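Local coordinates for protein purine nucleoside phosphorylase (Caulobacter vibrioides, PDB 1XFJ) that probably acts as a purine nucleoside phosphorylase of the YfiH/LACC1 family, splitting inosine and S-methyl-5'-thioadenosine with phosphate and also deaminating adenosine, at residues Thr26-Val31 with Glu232-Phe237; Asp113-Leu118 with Gly164-Pro169; Cys107-Ala112 with Val127-Ala132; Ile76-Ala81 with Glu94-Val99; Gly30-Ile35 with Glu53-Arg58. One frame throughout, in Å; residues are numbered along the deposited sequence.

Contact 1: residues Thr26-Val31 with Glu232-Phe237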
# COMPACT_ATOMS: atom_id res chain seq x y z
N THR A 26 3.83 10.85 0.66
CA THR A 26 3.13 11.63 -0.34
C THR A 26 4.05 11.79 -1.55
O THR A 26 5.11 11.17 -1.62
CB THR A 26 2.73 13.03 0.18
OG1 THR A 26 3.90 13.85 0.30
CG2 THR A 26 2.06 12.92 1.55
N ARG A 27 3.64 12.63 -2.49
CA ARG A 27 4.43 12.87 -3.69
C ARG A 27 5.48 13.95 -3.43
O ARG A 27 6.37 14.16 -4.25
CB ARG A 27 3.52 13.31 -4.84
CG ARG A 27 2.90 14.69 -4.63
CD ARG A 27 2.02 15.07 -5.80
NE ARG A 27 2.76 15.05 -7.06
CZ ARG A 27 2.19 15.12 -8.26
NH1 ARG A 27 0.87 15.22 -8.35
NH2 ARG A 27 2.93 15.08 -9.36
N GLN A 28 5.38 14.61 -2.28
CA GLN A 28 6.30 15.69 -1.94
C GLN A 28 7.57 15.30 -1.18
O GLN A 28 7.59 14.31 -0.44
CB GLN A 28 5.54 16.76 -1.14
CG GLN A 28 4.53 17.54 -1.97
CD GLN A 28 3.85 18.66 -1.20
OE1 GLN A 28 4.45 19.24 -0.28
NE2 GLN A 28 2.62 18.98 -1.57
N GLY A 29 8.63 16.08 -1.40
CA GLY A 29 9.89 15.85 -0.71
C GLY A 29 11.01 15.17 -1.50
O GLY A 29 12.10 14.98 -0.96
N GLY A 30 10.75 14.84 -2.76
CA GLY A 30 11.74 14.16 -3.58
C GLY A 30 12.50 15.04 -4.56
O GLY A 30 12.55 16.26 -4.40
N VAL A 31 13.09 14.42 -5.58
CA VAL A 31 13.87 15.14 -6.57
C VAL A 31 13.42 14.93 -8.02
O VAL A 31 13.92 15.58 -8.93
CB VAL A 31 15.36 14.76 -6.48
CG1 VAL A 31 15.89 15.04 -5.09
CG2 VAL A 31 15.54 13.29 -6.82
N GLU A 232 -6.69 14.26 -4.55
CA GLU A 232 -5.70 15.20 -4.03
C GLU A 232 -4.37 15.20 -4.78
O GLU A 232 -3.37 14.68 -4.29
CB GLU A 232 -5.44 14.90 -2.55
CG GLU A 232 -6.70 14.84 -1.71
CD GLU A 232 -6.40 14.66 -0.24
OE1 GLU A 232 -5.82 15.58 0.37
OE2 GLU A 232 -6.73 13.58 0.31
N GLU A 233 -4.38 15.81 -5.96
CA GLU A 233 -3.19 15.89 -6.80
C GLU A 233 -2.05 16.64 -6.10
O GLU A 233 -0.88 16.45 -6.43
CB GLU A 233 -3.55 16.59 -8.12
CG GLU A 233 -2.38 16.87 -9.04
CD GLU A 233 -2.83 17.43 -10.37
OE1 GLU A 233 -3.72 18.31 -10.38
OE2 GLU A 233 -2.30 16.98 -11.41
N GLU A 234 -2.41 17.48 -5.14
CA GLU A 234 -1.43 18.25 -4.38
C GLU A 234 -0.50 17.32 -3.60
O GLU A 234 0.70 17.59 -3.45
CB GLU A 234 -2.15 19.17 -3.39
CG GLU A 234 -1.23 19.91 -2.42
CD GLU A 234 -2.00 20.63 -1.31
OE1 GLU A 234 -3.25 20.67 -1.38
OE2 GLU A 234 -1.36 21.17 -0.38
N TRP A 235 -1.06 16.21 -3.12
CA TRP A 235 -0.31 15.27 -2.31
C TRP A 235 -0.04 13.88 -2.86
O TRP A 235 0.88 13.21 -2.40
CB TRP A 235 -1.01 15.11 -0.95
CG TRP A 235 -1.13 16.37 -0.19
CD1 TRP A 235 -2.27 17.12 -0.00
CD2 TRP A 235 -0.09 17.06 0.50
NE1 TRP A 235 -1.99 18.22 0.76
CE2 TRP A 235 -0.65 18.21 1.09
CE3 TRP A 235 1.28 16.81 0.69
CZ2 TRP A 235 0.10 19.11 1.84
CZ3 TRP A 235 2.03 17.70 1.44
CH2 TRP A 235 1.43 18.84 2.01
N PHE A 236 -0.83 13.43 -3.83
CA PHE A 236 -0.64 12.06 -4.32
C PHE A 236 -0.60 11.83 -5.82
O PHE A 236 -1.23 12.56 -6.59
CB PHE A 236 -1.74 11.17 -3.74
CG PHE A 236 -1.90 11.30 -2.25
CD1 PHE A 236 -0.90 10.85 -1.39
CD2 PHE A 236 -3.04 11.89 -1.71
CE1 PHE A 236 -1.03 11.00 -0.00
CE2 PHE A 236 -3.18 12.04 -0.33
CZ PHE A 236 -2.18 11.59 0.53
N PHE A 237 0.16 10.82 -6.22
CA PHE A 237 0.25 10.41 -7.62
C PHE A 237 -1.03 9.58 -7.79
O PHE A 237 -1.56 9.06 -6.81
CB PHE A 237 1.45 9.49 -7.86
CG PHE A 237 2.79 10.15 -7.69
CD1 PHE A 237 3.14 11.25 -8.46
CD2 PHE A 237 3.71 9.64 -6.78
CE1 PHE A 237 4.39 11.84 -8.32
CE2 PHE A 237 4.96 10.22 -6.64
CZ PHE A 237 5.31 11.33 -7.41
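R27 and Q28 reach across to three successive backbone carbonyls, those of E233, E234 and W235. The backbone N of R27 donates to W235 O at 2.8 Å. R27 NH1 donates to E233 O at 2.9 Å. It lies in the plane of that carbonyl, although the oxygen is tilted from the guanidinium plane. Q28 NE2 donates to E234 O at 3.0 Å; the oxygen lies close to the plane of the Q28 amide, but NE2 stands above the carbonyl plane. E232 O instead accepts from W235 N and F236 N of its own segment.

The chain of R27 bends at chi3 (-57°), which brings NH1 back to E233 O. Its CB rests over the centre of the F237 ring, 3.8 Å from the centroid, in a CH-pi contact. The Q28 amide lies nearly flat over the rim of the W235 indole, with planes 16° apart and NE2 3.3 Å from CZ3. T26 OG1 stands at the edge of the same indole. It accepts from Q28 N at 3.1 Å in an ST turn.

Outside the pair, R227 makes a cation-pi contact with W235 and a salt bridge with E232. F236 O accepts from R241.

The contact ties the loop after strand 20-25 to the loop before helix 239-244. All its cross-segment hydrogen bonds end on neutral carbonyls. R27 NH1 stays 4.7 Å from E233 OE2, so their opposite charges probably attract only at longer range.

Contact 2: residues Asp113-Leu118 with Gly164-Pro169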
# COMPACT_ATOMS: atom_id res chain seq x y z
N ASP A 113 -3.00 4.68 -6.32
CA ASP A 113 -4.44 4.42 -6.38
C ASP A 113 -4.77 3.13 -5.63
O ASP A 113 -5.75 3.07 -4.90
CB ASP A 113 -4.95 4.29 -7.82
CG ASP A 113 -5.31 5.63 -8.44
OD1 ASP A 113 -5.21 6.67 -7.75
OD2 ASP A 113 -5.70 5.63 -9.63
N CYS A 114 -3.95 2.10 -5.81
CA CYS A 114 -4.19 0.85 -5.10
C CYS A 114 -4.00 1.10 -3.62
O CYS A 114 -3.35 2.07 -3.23
CB CYS A 114 -3.27 -0.25 -5.63
SG CYS A 114 -3.73 -0.73 -7.31
N ALA A 115 -4.55 0.23 -2.79
CA ALA A 115 -4.48 0.41 -1.35
C ALA A 115 -3.30 -0.21 -0.62
O ALA A 115 -3.13 -1.43 -0.62
CB ALA A 115 -5.78 -0.08 -0.71
N PRO A 116 -2.46 0.63 0.01
CA PRO A 116 -1.31 0.09 0.74
C PRO A 116 -1.83 -0.25 2.14
O PRO A 116 -2.69 0.45 2.67
CB PRO A 116 -0.33 1.25 0.75
CG PRO A 116 -1.23 2.44 0.87
CD PRO A 116 -2.37 2.10 -0.09
N VAL A 117 -1.33 -1.33 2.72
CA VAL A 117 -1.76 -1.72 4.05
C VAL A 117 -0.57 -1.99 4.95
O VAL A 117 0.33 -2.75 4.59
CB VAL A 117 -2.64 -3.00 4.01
CG1 VAL A 117 -3.21 -3.28 5.39
CG2 VAL A 117 -3.76 -2.83 3.00
N LEU A 118 -0.55 -1.34 6.11
CA LEU A 118 0.52 -1.53 7.07
C LEU A 118 -0.07 -2.28 8.25
O LEU A 118 -1.10 -1.89 8.80
CB LEU A 118 1.08 -0.18 7.51
CG LEU A 118 1.64 0.69 6.38
CD1 LEU A 118 2.17 2.00 6.96
CD2 LEU A 118 2.75 -0.06 5.66
N GLY A 164 -3.84 2.84 3.80
CA GLY A 164 -3.37 4.18 3.53
C GLY A 164 -4.07 4.91 2.41
O GLY A 164 -5.17 4.52 1.99
N PRO A 165 -3.47 5.99 1.89
CA PRO A 165 -4.06 6.76 0.80
C PRO A 165 -4.27 5.83 -0.39
O PRO A 165 -3.42 5.00 -0.70
CB PRO A 165 -3.01 7.83 0.51
CG PRO A 165 -2.31 7.99 1.83
CD PRO A 165 -2.17 6.56 2.29
N CYS A 166 -5.41 5.97 -1.06
CA CYS A 166 -5.73 5.15 -2.22
C CYS A 166 -6.86 5.84 -2.96
O CYS A 166 -7.33 6.89 -2.54
CB CYS A 166 -6.15 3.74 -1.79
SG CYS A 166 -7.67 3.65 -0.81
N ILE A 167 -7.29 5.26 -4.08
CA ILE A 167 -8.37 5.88 -4.83
C ILE A 167 -9.66 5.70 -4.01
O ILE A 167 -10.02 4.58 -3.62
CB ILE A 167 -8.49 5.27 -6.24
CG1 ILE A 167 -9.48 6.08 -7.08
CG2 ILE A 167 -8.85 3.79 -6.16
CD1 ILE A 167 -9.41 5.78 -8.57
N GLY A 168 -10.34 6.81 -3.75
CA GLY A 168 -11.54 6.78 -2.94
C GLY A 168 -12.84 6.37 -3.62
O GLY A 168 -12.92 6.35 -4.85
N PRO A 169 -13.87 6.05 -2.83
CA PRO A 169 -15.19 5.64 -3.34
C PRO A 169 -15.87 6.68 -4.22
O PRO A 169 -16.80 6.36 -4.96
CB PRO A 169 -15.97 5.34 -2.07
CG PRO A 169 -15.34 6.24 -1.05
CD PRO A 169 -13.87 6.07 -1.36
O HOH W 1 -2.37 4.60 -3.52
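C166 and I167 pack against the bend where D113 leads into strand 115-121. This end is tight. I167 N donates to D113 O at 2.8 Å with an angle of 166°, in the carbonyl plane and on a lone pair. The same oxygen touches C166 CB at 3.2 Å and I167 CG2 at 3.4 Å. I167 CG2 lies between its backbone N and carbonyl carbon, and this places the methyl against D113 O. The D113 carboxylate is held from outside the pair, by R240 N on OD2 and by the hydroxyls of T229 and S238 on OD1.

At the other end P116 O accepts from G164 N at 2.9 Å. P116 CD lies 3.1 Å from P165 O.

Between these bonds a water bridges the segments. It accepts from D113 N and donates to C114 O at 2.7 Å and to P165 O. The C114 side chain points away from 164-169, on the more open side. It lies about 2 Å from a beta-mercaptoethanol, probably from the crystallisation liquor, which may mark a pocket.

The segments run nearly antiparallel and continue the pairing of strands 115-121 and 160-163 beyond the regular sheet. C114 SG stands 3.9 Å from H77 NE2. H131 also touches C114. That cluster is consistent with the zinc site expected of the YfiH family.

Contact 3: residues Cys107-Ala112 with Val127-Ala132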
# COMPACT_ATOMS: atom_id res chain seq x y z
N CYS A 107 9.74 -2.59 5.74
CA CYS A 107 8.83 -3.26 4.82
C CYS A 107 8.05 -2.20 4.05
O CYS A 107 7.38 -1.37 4.65
CB CYS A 107 7.86 -4.15 5.60
SG CYS A 107 8.64 -5.45 6.57
N GLY A 108 8.14 -2.23 2.73
CA GLY A 108 7.44 -1.23 1.94
C GLY A 108 6.58 -1.76 0.81
O GLY A 108 6.80 -2.86 0.30
N ALA A 109 5.58 -0.97 0.45
CA ALA A 109 4.66 -1.28 -0.64
C ALA A 109 4.48 -0.01 -1.45
O ALA A 109 4.47 1.09 -0.90
CB ALA A 109 3.31 -1.74 -0.08
N MSE A 110 4.35 -0.16 -2.77
CA MSE A 110 4.18 0.98 -3.67
C MSE A 110 2.76 1.04 -4.22
O MSE A 110 2.12 0.01 -4.42
CB MSE A 110 5.12 0.87 -4.87
CG MSE A 110 6.58 0.80 -4.56
SE MSE A 110 7.53 0.64 -6.22
CE MSE A 110 7.14 -1.21 -6.62
N ALA A 111 2.29 2.25 -4.50
CA ALA A 111 0.95 2.42 -5.04
C ALA A 111 0.70 3.82 -5.58
O ALA A 111 1.43 4.77 -5.27
CB ALA A 111 -0.09 2.08 -3.98
N ALA A 112 -0.34 3.94 -6.40
CA ALA A 112 -0.75 5.20 -6.99
C ALA A 112 -2.22 5.01 -7.35
O ALA A 112 -2.60 5.14 -8.51
CB ALA A 112 0.08 5.50 -8.23
N VAL A 127 5.97 -6.94 11.72
CA VAL A 127 5.35 -5.92 10.88
C VAL A 127 5.22 -6.39 9.44
O VAL A 127 5.83 -7.39 9.04
CB VAL A 127 6.15 -4.60 10.89
CG1 VAL A 127 6.15 -3.99 12.29
CG2 VAL A 127 7.58 -4.86 10.42
N ALA A 128 4.43 -5.67 8.65
CA ALA A 128 4.25 -6.02 7.25
C ALA A 128 3.62 -4.88 6.46
O ALA A 128 2.86 -4.07 7.01
CB ALA A 128 3.38 -7.27 7.12
N ALA A 129 3.96 -4.81 5.18
CA ALA A 129 3.41 -3.81 4.27
C ALA A 129 2.84 -4.60 3.10
O ALA A 129 3.52 -5.46 2.54
CB ALA A 129 4.51 -2.87 3.79
N ALA A 130 1.58 -4.33 2.75
CA ALA A 130 0.95 -5.05 1.65
C ALA A 130 0.42 -4.12 0.57
O ALA A 130 0.00 -2.99 0.85
CB ALA A 130 -0.18 -5.92 2.19
N HIS A 131 0.45 -4.60 -0.67
CA HIS A 131 -0.02 -3.86 -1.83
C HIS A 131 -1.36 -4.48 -2.22
O HIS A 131 -1.39 -5.59 -2.76
CB HIS A 131 0.98 -4.00 -2.97
CG HIS A 131 0.48 -3.49 -4.29
ND1 HIS A 131 0.50 -4.25 -5.44
CD2 HIS A 131 -0.04 -2.28 -4.64
CE1 HIS A 131 0.01 -3.54 -6.44
NE2 HIS A 131 -0.32 -2.34 -5.99
N ALA A 132 -2.45 -3.78 -1.93
CA ALA A 132 -3.78 -4.31 -2.24
C ALA A 132 -4.56 -3.56 -3.31
O ALA A 132 -5.36 -2.67 -3.00
CB ALA A 132 -4.62 -4.40 -0.97
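M110 O is approached by the imidazole of H131, whose CD2 comes to 3.2 Å and NE2 to 3.7 Å. M110 is present as selenomethionine, and here it is the main-chain oxygen that does the touching. The CG of H131 is anti to its backbone N (chi1 169°), and the ring thus reaches along the strand to M110 and A111. A111 CB meets the ring edge 4.4 Å from CD2. The ring is anchored elsewhere: ND1 hydrogen-bonds to D96, and the H77 ring meets it edge-to-face.

Strand 106-111 belongs to the five-stranded sheet and strand 126-132 to the six-stranded one. The two sheets form the central beta layers of an alpha-beta-beta-alpha fold. Their strands run almost parallel here, 14° apart, with axes 5.5 Å apart at closest approach.

Small side chains allow this close spacing. A129 CB points into the opposite strand and lies 3.4 Å from C107 O. It also packs against the CB atoms of C107 and A109. A109 CB sits 3.7 Å from A130 O, methyl against carbonyl. Near the start of the strands C107 SG touches V127 CG2 at 4.0 Å, sulfur to methyl. V98 lies beside C107, and L118 borders A129 from the neighbouring strand.

Contact 4: residues Ile76-Ala81 with Glu94-Val99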
# COMPACT_ATOMS: atom_id res chain seq x y z
N ILE A 76 3.25 -7.55 -8.53
CA ILE A 76 2.53 -8.14 -9.65
C ILE A 76 1.05 -8.38 -9.37
O ILE A 76 0.41 -9.19 -10.03
CB ILE A 76 3.18 -9.48 -10.05
CG1 ILE A 76 3.30 -10.37 -8.81
CG2 ILE A 76 4.55 -9.25 -10.66
CD1 ILE A 76 3.89 -11.75 -9.07
N HIS A 77 0.51 -7.67 -8.38
CA HIS A 77 -0.89 -7.79 -8.00
C HIS A 77 -1.29 -9.19 -7.55
O HIS A 77 -2.42 -9.63 -7.78
CB HIS A 77 -1.80 -7.31 -9.13
CG HIS A 77 -1.77 -5.83 -9.34
ND1 HIS A 77 -0.83 -5.20 -10.12
CD2 HIS A 77 -2.54 -4.84 -8.82
CE1 HIS A 77 -1.02 -3.90 -10.08
NE2 HIS A 77 -2.05 -3.65 -9.30
N SER A 78 -0.36 -9.87 -6.90
CA SER A 78 -0.58 -11.22 -6.41
C SER A 78 -0.97 -11.20 -4.95
O SER A 78 -1.27 -10.15 -4.38
CB SER A 78 0.70 -12.03 -6.56
OG SER A 78 1.70 -11.53 -5.68
N THR A 79 -0.97 -12.38 -4.34
CA THR A 79 -1.28 -12.54 -2.92
C THR A 79 -0.02 -13.09 -2.26
O THR A 79 -0.07 -13.61 -1.14
CB THR A 79 -2.44 -13.53 -2.69
OG1 THR A 79 -2.07 -14.83 -3.16
CG2 THR A 79 -3.69 -13.07 -3.44
N ILE A 80 1.10 -12.98 -2.96
CA ILE A 80 2.39 -13.47 -2.46
C ILE A 80 2.99 -12.55 -1.39
O ILE A 80 3.24 -11.37 -1.63
CB ILE A 80 3.41 -13.61 -3.60
CG1 ILE A 80 2.89 -14.59 -4.66
CG2 ILE A 80 4.75 -14.09 -3.05
CD1 ILE A 80 3.77 -14.69 -5.89
N ALA A 81 3.21 -13.12 -0.21
CA ALA A 81 3.78 -12.38 0.91
C ALA A 81 5.18 -12.92 1.16
O ALA A 81 5.35 -14.10 1.49
CB ALA A 81 2.92 -12.54 2.16
N GLU A 94 9.67 -10.99 -6.65
CA GLU A 94 8.26 -10.90 -7.01
C GLU A 94 7.38 -11.09 -5.79
O GLU A 94 7.61 -11.98 -4.98
CB GLU A 94 7.91 -11.97 -8.06
CG GLU A 94 8.74 -11.88 -9.33
CD GLU A 94 9.96 -12.78 -9.31
OE1 GLU A 94 10.62 -12.87 -8.25
OE2 GLU A 94 10.27 -13.40 -10.35
N GLY A 95 6.37 -10.24 -5.65
CA GLY A 95 5.48 -10.34 -4.51
C GLY A 95 4.68 -9.07 -4.30
O GLY A 95 4.93 -8.06 -4.96
N ASP A 96 3.74 -9.10 -3.37
CA ASP A 96 2.92 -7.92 -3.11
C ASP A 96 2.73 -7.63 -1.63
O ASP A 96 1.79 -6.93 -1.24
CB ASP A 96 1.59 -8.06 -3.84
CG ASP A 96 1.74 -7.91 -5.34
OD1 ASP A 96 1.59 -6.78 -5.84
OD2 ASP A 96 2.04 -8.92 -6.00
N ALA A 97 3.63 -8.15 -0.82
CA ALA A 97 3.61 -7.93 0.62
C ALA A 97 4.99 -8.25 1.17
O ALA A 97 5.61 -9.23 0.76
CB ALA A 97 2.55 -8.80 1.28
N VAL A 98 5.46 -7.42 2.10
CA VAL A 98 6.77 -7.63 2.72
C VAL A 98 6.55 -7.76 4.22
O VAL A 98 6.02 -6.85 4.86
CB VAL A 98 7.73 -6.47 2.41
CG1 VAL A 98 9.09 -6.73 3.04
CG2 VAL A 98 7.87 -6.30 0.90
N VAL A 99 6.96 -8.90 4.77
CA VAL A 99 6.79 -9.18 6.20
C VAL A 99 8.13 -9.35 6.90
O VAL A 99 9.06 -9.91 6.33
CB VAL A 99 5.96 -10.48 6.38
CG1 VAL A 99 5.72 -10.75 7.84
CG2 VAL A 99 4.65 -10.36 5.62
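The loop carrying H77 is fastened to D96 beside a cluster of H77, C114 and H131 that is consistent with the zinc site of the YfiH family. The D96 carboxylate points into the bend of I76-S78. Its OD2 is gripped by three donors. S78 OG donates from the anti side at 2.7 Å. S78 N, also at 2.7 Å, comes from above the carboxylate plane. I76 N arrives on the syn side at 3.1 Å. OD1 takes H77 N at 2.9 Å, though this bond is bent to 133°. OD1 is also bonded to H131.

S78 OG works both ways. It donates to D96 OD2 and accepts from I80 N, which forms an ST turn. Its chi1 of 67° sets OG between the backbone N and the carbonyl carbon. The loop then turns back, and I80 O accepts from D96 N at 2.9 Å and 172°. Beyond this point the contact becomes apolar. A81 CB packs on A97 CB at 3.9 Å. Strands 81-83 and 97-100 are neighbours in the six-stranded sheet.

Donors on both oxygens should fix the rotation of the D96 carboxylate. D96 binds the backbone of H77 and the ring of H131, so it probably serves as a second-shell residue, helping to position these two members of the cluster.

Contact 5: residues Gly30-Ile35 with Glu53-Arg58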
# COMPACT_ATOMS: atom_id res chain seq x y z
N GLY A 30 10.75 14.84 -2.76
CA GLY A 30 11.74 14.16 -3.58
C GLY A 30 12.50 15.04 -4.56
O GLY A 30 12.55 16.26 -4.40
N VAL A 31 13.09 14.42 -5.58
CA VAL A 31 13.87 15.14 -6.57
C VAL A 31 13.42 14.93 -8.02
O VAL A 31 13.92 15.58 -8.93
CB VAL A 31 15.36 14.76 -6.48
CG1 VAL A 31 15.89 15.04 -5.09
CG2 VAL A 31 15.54 13.29 -6.82
N SER A 32 12.47 14.02 -8.23
CA SER A 32 11.99 13.74 -9.58
C SER A 32 11.29 14.92 -10.22
O SER A 32 10.74 15.79 -9.53
CB SER A 32 11.08 12.51 -9.56
OG SER A 32 11.83 11.36 -9.22
N LYS A 33 11.30 14.95 -11.55
CA LYS A 33 10.71 16.04 -12.32
C LYS A 33 9.50 15.63 -13.15
O LYS A 33 9.20 14.45 -13.30
CB LYS A 33 11.76 16.63 -13.26
CG LYS A 33 13.05 17.09 -12.58
CD LYS A 33 12.85 18.39 -11.83
CE LYS A 33 14.18 18.96 -11.38
NZ LYS A 33 14.04 20.31 -10.77
N GLY A 34 8.81 16.64 -13.68
CA GLY A 34 7.65 16.41 -14.51
C GLY A 34 6.50 15.70 -13.84
O GLY A 34 6.09 16.04 -12.73
N ILE A 35 5.95 14.69 -14.52
CA ILE A 35 4.84 13.93 -13.98
C ILE A 35 5.23 13.19 -12.71
O ILE A 35 4.37 12.80 -11.92
CB ILE A 35 4.30 12.91 -15.01
CG1 ILE A 35 5.40 11.93 -15.40
CG2 ILE A 35 3.79 13.64 -16.24
CD1 ILE A 35 4.91 10.76 -16.24
N GLU A 53 16.26 6.34 -7.16
CA GLU A 53 17.11 5.85 -6.09
C GLU A 53 17.29 6.90 -5.00
O GLU A 53 17.35 6.56 -3.81
CB GLU A 53 18.47 5.42 -6.64
CG GLU A 53 18.38 4.14 -7.45
CD GLU A 53 17.77 3.00 -6.66
OE1 GLU A 53 18.33 2.63 -5.61
OE2 GLU A 53 16.71 2.47 -7.08
N GLU A 54 17.39 8.16 -5.39
CA GLU A 54 17.55 9.24 -4.42
C GLU A 54 16.29 9.36 -3.59
O GLU A 54 16.35 9.58 -2.38
CB GLU A 54 17.85 10.56 -5.14
CG GLU A 54 17.73 11.82 -4.27
CD GLU A 54 18.76 11.90 -3.16
OE1 GLU A 54 19.79 11.20 -3.24
OE2 GLU A 54 18.55 12.68 -2.21
N ASN A 55 15.13 9.21 -4.22
CA ASN A 55 13.88 9.30 -3.48
C ASN A 55 13.79 8.17 -2.47
O ASN A 55 13.39 8.39 -1.32
CB ASN A 55 12.68 9.26 -4.44
CG ASN A 55 12.64 10.46 -5.36
OD1 ASN A 55 12.92 11.58 -4.94
ND2 ASN A 55 12.30 10.24 -6.63
N ARG A 56 14.17 6.97 -2.89
CA ARG A 56 14.15 5.82 -2.00
C ARG A 56 15.09 6.04 -0.82
O ARG A 56 14.79 5.67 0.31
CB ARG A 56 14.55 4.54 -2.75
CG ARG A 56 13.47 3.98 -3.66
CD ARG A 56 13.98 2.79 -4.45
NE ARG A 56 14.57 1.77 -3.59
CZ ARG A 56 14.02 0.59 -3.34
NH1 ARG A 56 12.86 0.25 -3.89
NH2 ARG A 56 14.64 -0.27 -2.53
N ALA A 57 16.24 6.65 -1.09
CA ALA A 57 17.22 6.91 -0.04
C ALA A 57 16.67 7.91 0.97
O ALA A 57 16.89 7.78 2.18
CB ALA A 57 18.51 7.44 -0.65
N ARG A 58 15.94 8.91 0.49
CA ARG A 58 15.37 9.91 1.38
C ARG A 58 14.38 9.26 2.33
O ARG A 58 14.35 9.58 3.53
CB ARG A 58 14.67 11.00 0.57
CG ARG A 58 15.63 11.77 -0.30
CD ARG A 58 15.02 13.01 -0.92
NE ARG A 58 16.09 13.83 -1.49
CZ ARG A 58 15.99 15.13 -1.76
NH1 ARG A 58 14.86 15.78 -1.53
NH2 ARG A 58 17.04 15.77 -2.24
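N55, on helix 49-62, holds the loop at G30-S32. V31 and S32 form a classic beta bulge opposite S38, and the N55 amide binds its two residues.

From the helix, CB of N55 stays back, 5.3 Å from V31 N. CG is anti to the carbonyl carbon (chi1 -65°) and carries the amide forward, 4.0 Å from both V31 N and S32 OG. OD1 accepts from V31 N at 2.9 Å, with that N in the carbonyl plane. The same oxygen lies 3.1 Å from G30 CA, a close fit at a residue with no side chain. ND2 donates to S32 OG, also at 2.9 Å, with the hydroxyl in the plane of the amide. ND2 has a second acceptor in N40 O, and S32 OG a further partner in D47.

V31 points at the helix between E54 and R58. Its CG2 touches E54 CG. E54 and R58 form a salt bridge within the helix, where R58 NE meets OE2 in the guanidinium plane at 2.8 Å. V31 CG1 sits over one face of that guanidinium, toward the rim, 3.2 Å from R58 NH2.

How the contacts relate
The 26-31 segment opens contact 1, and the overlapping 30-35 segment opens contact 5, which closes soon after on helix 49-62. Contact 4 closes next, a short loop that ends on strand 97-100. Contacts 3 and 2 then cross: 107-112 and 113-118 come in turn, 127-132 completes contact 3, and 164-169 completes contact 2. Contact 1 closes last, at 232-237, and encloses contacts 2, 3 and 4. Contact 3 joins the two large sheets. Contacts 2 and 4 lie on either side of strand 126-132 in the six-stranded sheet. Contacts 1 and 5 tie loops and helix 49-62 together near the surface; G29 O and R58 NH1 link them.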